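Local coordinates for spindle pole body-associated protein VIK1 (Saccharomyces cerevisiae, PDB 2O0A) that recruits the minus end-directed motor Kar3 to microtubules and the spindle pole body, and carries a kinesin-like motor homology domain that lacks a nucleotide-binding site, at residues A[16-19]-A[20-24]; A[282-285]-A[286-290]; A[247-250]-A[251-254]; A[255-258]-A[259-263]. All coordinates share one frame; numbering follows the deposited sequence.

How the interactions relate
All four contacts are local, each one turn of a helix or its cap. Interaction 1 ends helix 4-23, which leads into strand 27-32. Much later, interactions 3 and 4 follow without a gap, from the cap of helix 250-261 to its far end, with centres about 12 Å apart; interaction 2 comes last, on helix 276-289. The far end of helix 250-261 and the residues just after it tie the set together: Lys263 of interaction 4 forms a salt bridge with Glu21 of interaction 1, and Ile259 packs on Leu290 of interaction 2. Segments from near both ends of the modelled chain contact the same helix end, although interactions 1 and 3 lie about 29 Å apart between centres.

Interaction 1. Residues A[16-19]-A[20-24]; sequences ENSI and IEQKG
This is an i to i+4 contact in the final turns of helix 4-23, where Ile20 lies against Glu16 and Lys23 runs beside Ile19 just before strand 27-32. The backbone does the basic work: Ile20 N donates to Glu16 O and Lys23 N to Ile19 O, the latter at 2.9 Å. Ile20 folds its longer branch back over the preceding turn. With CG1 beside the backbone N (chi1 -71°), that atom sits 3.2 Å from Glu16 O, and CD1 follows it over the same carbonyl; the side chain also touches Arg27 and Tyr29 of strand 27-32. Ile19 and Lys23 point the same way at the exposed side, Ile19 CG2 meeting Lys23 CD at 3.9 Å, so the contact there is purely aliphatic. The polar ends of Glu16, Asn17 and Glu21 look elsewhere: Asn17 OD1 and Glu21 OE2 both hold Arg27, Glu21 OE2 also pairs with Lys263, and Glu16 pairs with Arg13 and Arg63 and bonds to Ser12. Gly24 then takes a positive phi (57°) and closes the helix in a Schellman motif, turning the chain into the first strand of the central sheet, an order consistent with a kinesin-14 neck helix preceding its motor core.

Interaction 2. Residues A[282-285]-A[286-290]; sequences ISEE and VQTQL
Gln287 reaches back along helix 276-289 and points the N-H side of its amide at Ser283 O. The side chain is extended beyond CG, which brings NE2 to 3.0 Å from Ser283 O. The two flat groups are used very differently: the carbonyl oxygen lies almost in the plane of the Gln287 amide, whereas NE2 stands above the carbonyl plane, 58° out of it. Ser283 O also takes a weak bond from Gln287 N, and NE2 makes a second bond to Lys60 O. With a leucine in place of Gln287, Ser283 O would probably be left with the weak backbone bond alone within this turn and Lys60 O would lose its mate.

Thr288 works in a similar way on the next carbonyl. A chi1 of 61° swings its hydroxyl back along the helix, and from there OG1 donates to Glu284 O at 2.7 Å, again from above the carbonyl plane. Glu285 and Gln289 instead lie alongside each other, pointing the same way, with their carboxylate and amide planes 62° apart. Gln289 NE2 rests 3.7 Å from Glu285 CG, while Glu285 OE2 is engaged by Lys243 in a salt bridge. On the buried face the contact is apolar, Ile282 CG2 meeting Val286 CG2 at 4.2 Å, and Val286 continues onto Cys28 and Phe266 of the central sheet. Side-chain donors thus grip carbonyls near the end of the helix, while Lys243 probably offsets the unfavourable closeness of Glu285 OE1 to Asp238 OD1.

Interaction 3. Residues A[247-250]-A[251-254]; sequences CETP and IALV
Thr249 caps the start of helix 250-261 by turning its hydroxyl onto Ala252. OG1 sits between its own backbone N and carbonyl carbon (chi1 65°), which aims it into the first turn, where it accepts from Ala252 N at 3.2 Å and 161°. The next two donors are met by backbone carbonyls: Leu253 N gives to Thr249 O at 2.9 Å, approaching nearly along the C=O axis, and Val254 N gives to Pro250 O, also at 2.9 Å. Thr249 thus serves two amides, one with its side chain and one with its main chain. Pro250 opens the helix and, having no N-H, brings no donor that would need a partner there.

Apolar atoms close the sides of the cap. Ala252 CB lies against Cys247 SG at 3.4 Å, and both residues touch Ser240 of helix 231-243. Leu253 crosses Glu248 at a slant: its CD2 meets Glu248 CG at 3.8 Å, while CD1 lies 3.5 Å from Glu248 O. Leu253 also touches Phe160 of strand 157-160. If Leu253 were replaced by an alanine, a gap would probably open beside Phe160, and Glu248 CG would lose the methyls it leans on.

Glu248 and Leu253 occupy the N' and N4 positions where a hydrophobic staple would form, but the glutamate side chain gives only its CG to the contact. The capping is one-sided, since Ala252 has no side-chain acceptor to answer Thr249 N as in a full capping box. This threonine N-cap starts the second of two helices that probably correspond to the microtubule-binding region of kinesins.

Interaction 4. Residues A[255-258]-A[259-263]; sequences LKKL and ISDTK
Thr262 and Leu258 form the tight side of this helix end. Leu258 O is gripped twice, by Thr262 OG1 at 2.6 Å and by Thr262 N at 3.1 Å, the two donors coming from opposite faces of the carbonyl plane. With chi1 at 69° the hydroxyl is turned toward the helix it has just left, and OG1 also meets Asn95 ND2. Leu258 CD2 also touches Thr262 CG2 at 3.9 Å, and Leu258 itself packs on Tyr224 and Ile226 of strand 221-228. Ile259 presses its CG1 to within 3.2 Å of Leu255 O, and both side chains continue onto Ile241 of helix 231-243. The chain then leaves helix 250-261, completing the helical connection from strand 221-228 to the parallel strand 265-270, with strand 94-99 between them in this kinesin-like sheet.

The other side is polar and more open. Lys257 bends at chi2 (68°) to cross Asp261, and NZ forms a salt bridge to OD2 at 3.1 Å, meeting that oxygen nearly end-on to its C-O bond; NZ also bonds to the carbonyls of Glu161 and Lys162. Looser is exposed Ser260, which keeps OG 3.0 Å from Lys256 O, with Lys257 O as a second possible acceptor for the same proton.

Interaction 1. Residues A[16-19]-A[20-24]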
loop_
_atom_site.group_PDB
_atom_site.type_symbol
_atom_site.label_atom_id
_atom_site.label_comp_id
_atom_site.label_asym_id
_atom_site.label_seq_id
_atom_site.Cartn_x
_atom_site.Cartn_y
_atom_site.Cartn_z
ATOM N N GLU A 16 6.905 -5.024 16.754
ATOM C CA GLU A 16 5.579 -4.516 16.409
ATOM C C GLU A 16 4.884 -5.449 15.449
ATOM O O GLU A 16 3.697 -5.743 15.595
ATOM C CB GLU A 16 5.695 -3.153 15.754
ATOM C CG GLU A 16 6.103 -2.053 16.686
ATOM C CD GLU A 16 6.538 -0.807 15.945
ATOM O OE1 GLU A 16 5.789 -0.342 15.028
ATOM O OE2 GLU A 16 7.629 -0.297 16.285
ATOM N N ASN A 17 5.624 -5.906 14.445
ATOM C CA ASN A 17 5.056 -6.821 13.461
ATOM C C ASN A 17 4.612 -8.141 14.092
ATOM O O ASN A 17 3.585 -8.701 13.709
ATOM C CB ASN A 17 6.056 -7.080 12.340
ATOM C CG ASN A 17 5.441 -7.853 11.209
ATOM O OD1 ASN A 17 4.589 -7.332 10.488
ATOM N ND2 ASN A 17 5.827 -9.120 11.071
ATOM N N SER A 18 5.383 -8.619 15.068
ATOM C CA SER A 18 5.048 -9.864 15.751
ATOM C C SER A 18 3.758 -9.705 16.551
ATOM O O SER A 18 2.915 -10.593 16.542
ATOM C CB SER A 18 6.198 -10.293 16.658
ATOM O OG SER A 18 5.885 -11.517 17.309
ATOM N N ILE A 19 3.597 -8.560 17.211
ATOM C CA ILE A 19 2.393 -8.288 18.006
ATOM C C ILE A 19 1.174 -8.244 17.090
ATOM O O ILE A 19 0.135 -8.798 17.399
ATOM C CB ILE A 19 2.539 -6.996 18.847
ATOM C CG1 ILE A 19 3.646 -7.198 19.889
ATOM C CG2 ILE A 19 1.197 -6.603 19.507
ATOM C CD1 ILE A 19 4.108 -5.957 20.594
ATOM N N ILE A 20 1.333 -7.607 15.933
ATOM C CA ILE A 20 0.250 -7.496 14.974
ATOM C C ILE A 20 -0.190 -8.892 14.527
ATOM O O ILE A 20 -1.390 -9.174 14.397
ATOM C CB ILE A 20 0.712 -6.617 13.792
ATOM C CG1 ILE A 20 0.832 -5.160 14.258
ATOM C CG2 ILE A 20 -0.258 -6.700 12.630
ATOM C CD1 ILE A 20 1.667 -4.267 13.300
ATOM N N GLU A 21 0.784 -9.756 14.267
ATOM C CA GLU A 21 0.504 -11.128 13.871
ATOM C C GLU A 21 -0.253 -11.858 14.971
ATOM O O GLU A 21 -1.275 -12.505 14.706
ATOM C CB GLU A 21 1.800 -11.866 13.516
ATOM C CG GLU A 21 2.364 -11.469 12.143
ATOM C CD GLU A 21 1.422 -11.822 11.006
ATOM O OE1 GLU A 21 1.152 -13.023 10.799
ATOM O OE2 GLU A 21 0.933 -10.892 10.331
ATOM N N GLN A 22 0.234 -11.714 16.200
ATOM C CA GLN A 22 -0.370 -12.387 17.363
ATOM C C GLN A 22 -1.818 -11.956 17.616
ATOM O O GLN A 22 -2.658 -12.779 18.020
ATOM C CB GLN A 22 0.468 -12.158 18.628
ATOM C CG GLN A 22 1.887 -12.752 18.626
ATOM C CD GLN A 22 2.774 -12.146 19.713
ATOM O OE1 GLN A 22 2.286 -11.674 20.744
ATOM N NE2 GLN A 22 4.081 -12.165 19.486
ATOM N N LYS A 23 -2.106 -10.677 17.385
ATOM C CA LYS A 23 -3.424 -10.094 17.676
ATOM C C LYS A 23 -4.394 -10.111 16.480
ATOM O O LYS A 23 -5.539 -9.644 16.602
ATOM C CB LYS A 23 -3.264 -8.674 18.239
ATOM C CG LYS A 23 -2.597 -8.611 19.627
ATOM C CD LYS A 23 -2.591 -7.192 20.184
ATOM C CE LYS A 23 -2.171 -7.177 21.647
ATOM N NZ LYS A 23 -2.362 -5.837 22.301
ATOM N N GLY A 24 -3.933 -10.651 15.345
ATOM C CA GLY A 24 -4.741 -10.774 14.123
ATOM C C GLY A 24 -5.272 -9.430 13.658
ATOM O O GLY A 24 -6.352 -9.347 13.058
#

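Interaction 2. Residues A[282-285]-A[286-290]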
loop_
_atom_site.group_PDB
_atom_site.type_symbol
_atom_site.label_atom_id
_atom_site.label_comp_id
_atom_site.label_asym_id
_atom_site.label_seq_id
_atom_site.Cartn_x
_atom_site.Cartn_y
_atom_site.Cartn_z
ATOM N N ILE A 282 -12.353 6.592 7.898
ATOM C CA ILE A 282 -12.111 5.360 7.153
ATOM C C ILE A 282 -11.098 4.484 7.872
ATOM O O ILE A 282 -11.274 3.268 7.944
ATOM C CB ILE A 282 -11.710 5.668 5.703
ATOM C CG1 ILE A 282 -12.902 6.334 5.006
ATOM C CG2 ILE A 282 -11.292 4.386 4.962
ATOM C CD1 ILE A 282 -12.634 6.864 3.634
ATOM N N SER A 283 -10.080 5.118 8.448
ATOM C CA SER A 283 -9.061 4.390 9.201
ATOM C C SER A 283 -9.690 3.590 10.341
ATOM O O SER A 283 -9.244 2.482 10.650
ATOM C CB SER A 283 -7.958 5.336 9.699
ATOM O OG SER A 283 -8.356 6.072 10.849
ATOM N N GLU A 284 -10.735 4.136 10.962
ATOM C CA GLU A 284 -11.431 3.381 12.016
ATOM C C GLU A 284 -12.216 2.166 11.490
ATOM O O GLU A 284 -12.221 1.107 12.120
ATOM C CB GLU A 284 -12.331 4.292 12.866
ATOM C CG GLU A 284 -12.685 3.679 14.220
ATOM C CD GLU A 284 -13.528 4.584 15.101
ATOM O OE1 GLU A 284 -13.280 5.809 15.129
ATOM O OE2 GLU A 284 -14.434 4.061 15.784
ATOM N N GLU A 285 -12.857 2.314 10.338
ATOM C CA GLU A 285 -13.572 1.216 9.698
ATOM C C GLU A 285 -12.633 0.094 9.249
ATOM O O GLU A 285 -12.948 -1.085 9.383
ATOM C CB GLU A 285 -14.339 1.724 8.491
ATOM C CG GLU A 285 -15.426 2.737 8.793
ATOM C CD GLU A 285 -16.112 3.145 7.529
ATOM O OE1 GLU A 285 -15.489 3.887 6.735
ATOM O OE2 GLU A 285 -17.262 2.700 7.305
ATOM N N VAL A 286 -11.479 0.476 8.706
ATOM C CA VAL A 286 -10.481 -0.504 8.294
ATOM C C VAL A 286 -10.086 -1.412 9.458
ATOM O O VAL A 286 -10.003 -2.636 9.297
ATOM C CB VAL A 286 -9.223 0.191 7.701
ATOM C CG1 VAL A 286 -8.022 -0.779 7.625
ATOM C CG2 VAL A 286 -9.540 0.778 6.339
ATOM N N GLN A 287 -9.873 -0.807 10.623
ATOM C CA GLN A 287 -9.318 -1.508 11.781
ATOM C C GLN A 287 -10.364 -2.151 12.695
ATOM O O GLN A 287 -9.997 -2.837 13.659
ATOM C CB GLN A 287 -8.417 -0.558 12.583
ATOM C CG GLN A 287 -7.223 -0.050 11.777
ATOM C CD GLN A 287 -6.403 0.984 12.524
ATOM O OE1 GLN A 287 -5.469 0.646 13.257
ATOM N NE2 GLN A 287 -6.729 2.257 12.321
ATOM N N THR A 288 -11.649 -1.939 12.400
ATOM C CA THR A 288 -12.725 -2.520 13.223
ATOM C C THR A 288 -13.696 -3.438 12.468
ATOM O O THR A 288 -14.301 -4.337 13.065
ATOM C CB THR A 288 -13.535 -1.434 14.020
ATOM O OG1 THR A 288 -14.164 -0.514 13.117
ATOM C CG2 THR A 288 -12.639 -0.671 14.987
ATOM N N GLN A 289 -13.831 -3.227 11.166
ATOM C CA GLN A 289 -14.837 -3.937 10.378
ATOM C C GLN A 289 -14.254 -5.019 9.465
ATOM O O GLN A 289 -14.996 -5.703 8.754
ATOM C CB GLN A 289 -15.679 -2.943 9.578
ATOM C CG GLN A 289 -16.441 -1.937 10.433
ATOM C CD GLN A 289 -17.582 -1.268 9.680
ATOM O OE1 GLN A 289 -18.338 -1.925 8.959
ATOM N NE2 GLN A 289 -17.717 0.041 9.854
ATOM N N LEU A 290 -12.930 -5.161 9.492
ATOM C CA LEU A 290 -12.231 -6.178 8.699
ATOM C C LEU A 290 -11.465 -7.153 9.603
ATOM O O LEU A 290 -11.713 -8.359 9.568
ATOM C CB LEU A 290 -11.292 -5.531 7.663
ATOM C CG LEU A 290 -11.799 -4.445 6.695
ATOM C CD1 LEU A 290 -10.631 -3.809 5.949
ATOM C CD2 LEU A 290 -12.843 -4.958 5.697
#

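Interaction 3. Residues A[247-250]-A[251-254]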
loop_
_atom_site.group_PDB
_atom_site.type_symbol
_atom_site.label_atom_id
_atom_site.label_comp_id
_atom_site.label_asym_id
_atom_site.label_seq_id
_atom_site.Cartn_x
_atom_site.Cartn_y
_atom_site.Cartn_z
ATOM N N CYS A 247 -21.408 -5.083 -3.340
ATOM C CA CYS A 247 -21.093 -4.361 -4.576
ATOM C C CYS A 247 -20.262 -5.243 -5.503
ATOM O O CYS A 247 -19.392 -5.993 -5.039
ATOM C CB CYS A 247 -20.347 -3.066 -4.247
ATOM S SG CYS A 247 -19.810 -2.109 -5.668
ATOM N N GLU A 248 -20.528 -5.151 -6.806
ATOM C CA GLU A 248 -19.947 -6.089 -7.769
ATOM C C GLU A 248 -19.245 -5.412 -8.953
ATOM O O GLU A 248 -18.998 -6.048 -9.985
ATOM C CB GLU A 248 -21.018 -7.077 -8.258
ATOM C CG GLU A 248 -20.480 -8.464 -8.610
ATOM C CD GLU A 248 -21.538 -9.391 -9.184
ATOM O OE1 GLU A 248 -22.619 -9.529 -8.570
ATOM O OE2 GLU A 248 -21.281 -9.997 -10.246
ATOM N N THR A 249 -18.917 -4.131 -8.804
ATOM C CA THR A 249 -18.077 -3.436 -9.784
ATOM C C THR A 249 -16.679 -4.082 -9.784
ATOM O O THR A 249 -16.275 -4.655 -8.765
ATOM C CB THR A 249 -17.953 -1.922 -9.478
ATOM O OG1 THR A 249 -17.262 -1.726 -8.233
ATOM C CG2 THR A 249 -19.328 -1.256 -9.413
ATOM N N PRO A 250 -15.955 -4.034 -10.927
ATOM C CA PRO A 250 -14.570 -4.519 -10.971
ATOM C C PRO A 250 -13.743 -4.057 -9.769
ATOM O O PRO A 250 -13.082 -4.884 -9.133
ATOM C CB PRO A 250 -14.033 -3.896 -12.262
ATOM C CG PRO A 250 -15.220 -3.879 -13.152
ATOM C CD PRO A 250 -16.396 -3.569 -12.259
ATOM N N ILE A 251 -13.817 -2.764 -9.450
ATOM C CA ILE A 251 -13.074 -2.201 -8.323
ATOM C C ILE A 251 -13.457 -2.848 -6.987
ATOM O O ILE A 251 -12.589 -3.255 -6.213
ATOM C CB ILE A 251 -13.186 -0.654 -8.285
ATOM C CG1 ILE A 251 -12.286 -0.043 -9.373
ATOM C CG2 ILE A 251 -12.835 -0.094 -6.896
ATOM C CD1 ILE A 251 -12.620 1.388 -9.753
ATOM N N ALA A 252 -14.756 -2.963 -6.717
ATOM C CA ALA A 252 -15.195 -3.562 -5.458
ATOM C C ALA A 252 -14.780 -5.020 -5.374
ATOM O O ALA A 252 -14.369 -5.493 -4.310
ATOM C CB ALA A 252 -16.707 -3.427 -5.296
ATOM N N LEU A 253 -14.869 -5.731 -6.497
ATOM C CA LEU A 253 -14.488 -7.145 -6.540
ATOM C C LEU A 253 -12.987 -7.340 -6.283
ATOM O O LEU A 253 -12.592 -8.253 -5.554
ATOM C CB LEU A 253 -14.926 -7.800 -7.858
ATOM C CG LEU A 253 -16.440 -7.979 -8.080
ATOM C CD1 LEU A 253 -16.709 -8.649 -9.416
ATOM C CD2 LEU A 253 -17.124 -8.765 -6.963
ATOM N N VAL A 254 -12.155 -6.476 -6.867
ATOM C CA VAL A 254 -10.705 -6.503 -6.582
ATOM C C VAL A 254 -10.406 -6.302 -5.090
ATOM O O VAL A 254 -9.684 -7.094 -4.475
ATOM C CB VAL A 254 -9.931 -5.445 -7.405
ATOM C CG1 VAL A 254 -8.479 -5.320 -6.904
ATOM C CG2 VAL A 254 -9.948 -5.806 -8.865
#

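Interaction 4. Residues A[255-258]-A[259-263]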
loop_
_atom_site.group_PDB
_atom_site.type_symbol
_atom_site.label_atom_id
_atom_site.label_comp_id
_atom_site.label_asym_id
_atom_site.label_seq_id
_atom_site.Cartn_x
_atom_site.Cartn_y
_atom_site.Cartn_z
ATOM N N LEU A 255 -10.974 -5.243 -4.521
ATOM C CA LEU A 255 -10.751 -4.901 -3.120
ATOM C C LEU A 255 -11.254 -5.998 -2.180
ATOM O O LEU A 255 -10.559 -6.411 -1.258
ATOM C CB LEU A 255 -11.385 -3.550 -2.797
ATOM C CG LEU A 255 -10.665 -2.375 -3.463
ATOM C CD1 LEU A 255 -11.528 -1.123 -3.414
ATOM C CD2 LEU A 255 -9.339 -2.151 -2.776
ATOM N N LYS A 256 -12.440 -6.522 -2.465
ATOM C CA LYS A 256 -12.961 -7.614 -1.651
ATOM C C LYS A 256 -12.082 -8.845 -1.713
ATOM O O LYS A 256 -11.858 -9.499 -0.690
ATOM C CB LYS A 256 -14.369 -7.986 -2.096
ATOM C CG LYS A 256 -15.397 -7.005 -1.626
ATOM C CD LYS A 256 -16.727 -7.197 -2.341
ATOM C CE LYS A 256 -17.702 -6.119 -1.921
ATOM N NZ LYS A 256 -18.141 -6.260 -0.503
ATOM N N LYS A 257 -11.604 -9.168 -2.913
ATOM C CA LYS A 257 -10.729 -10.315 -3.111
ATOM C C LYS A 257 -9.415 -10.157 -2.361
ATOM O O LYS A 257 -8.947 -11.079 -1.719
ATOM C CB LYS A 257 -10.450 -10.548 -4.602
ATOM C CG LYS A 257 -9.504 -11.720 -4.866
ATOM C CD LYS A 257 -10.152 -13.045 -4.499
ATOM C CE LYS A 257 -9.527 -14.179 -5.259
ATOM N NZ LYS A 257 -10.359 -15.403 -5.102
ATOM N N LEU A 258 -8.809 -8.972 -2.437
ATOM C CA LEU A 258 -7.536 -8.778 -1.752
ATOM C C LEU A 258 -7.658 -8.810 -0.232
ATOM O O LEU A 258 -6.830 -9.386 0.462
ATOM C CB LEU A 258 -6.897 -7.469 -2.203
ATOM C CG LEU A 258 -6.439 -7.450 -3.656
ATOM C CD1 LEU A 258 -5.840 -6.083 -3.931
ATOM C CD2 LEU A 258 -5.416 -8.557 -3.923
ATOM N N ILE A 259 -8.709 -8.184 0.283
ATOM C CA ILE A 259 -8.929 -8.145 1.723
ATOM C C ILE A 259 -9.200 -9.555 2.274
ATOM O O ILE A 259 -8.702 -9.924 3.334
ATOM C CB ILE A 259 -10.087 -7.189 2.059
ATOM C CG1 ILE A 259 -9.651 -5.741 1.786
ATOM C CG2 ILE A 259 -10.583 -7.406 3.508
ATOM C CD1 ILE A 259 -10.795 -4.738 1.577
ATOM N N SER A 260 -9.969 -10.345 1.531
ATOM C CA SER A 260 -10.318 -11.687 2.007
ATOM C C SER A 260 -9.217 -12.732 1.845
ATOM O O SER A 260 -9.077 -13.619 2.694
ATOM C CB SER A 260 -11.631 -12.181 1.386
ATOM O OG SER A 260 -11.511 -12.375 -0.002
ATOM N N ASP A 261 -8.419 -12.608 0.784
ATOM C CA ASP A 261 -7.556 -13.710 0.346
ATOM C C ASP A 261 -6.061 -13.424 0.310
ATOM O O ASP A 261 -5.275 -14.307 -0.052
ATOM C CB ASP A 261 -8.019 -14.214 -1.027
ATOM C CG ASP A 261 -9.429 -14.807 -0.997
ATOM O OD1 ASP A 261 -10.008 -14.971 0.100
ATOM O OD2 ASP A 261 -9.959 -15.118 -2.080
ATOM N N THR A 262 -5.668 -12.200 0.675
ATOM C CA THR A 262 -4.245 -11.846 0.772
ATOM C C THR A 262 -4.003 -11.131 2.094
ATOM O O THR A 262 -4.959 -10.660 2.729
ATOM C CB THR A 262 -3.744 -10.967 -0.437
ATOM O OG1 THR A 262 -4.342 -9.665 -0.379
ATOM C CG2 THR A 262 -4.104 -11.588 -1.768
ATOM N N LYS A 263 -2.741 -11.073 2.520
ATOM C CA LYS A 263 -2.361 -10.281 3.679
ATOM C C LYS A 263 -2.402 -8.819 3.261
ATOM O O LYS A 263 -1.945 -8.484 2.178
ATOM C CB LYS A 263 -0.944 -10.605 4.154
ATOM C CG LYS A 263 -0.722 -12.029 4.638
ATOM C CD LYS A 263 -1.350 -12.241 5.997
ATOM C CE LYS A 263 -0.489 -11.709 7.123
ATOM N NZ LYS A 263 -1.145 -11.961 8.453
#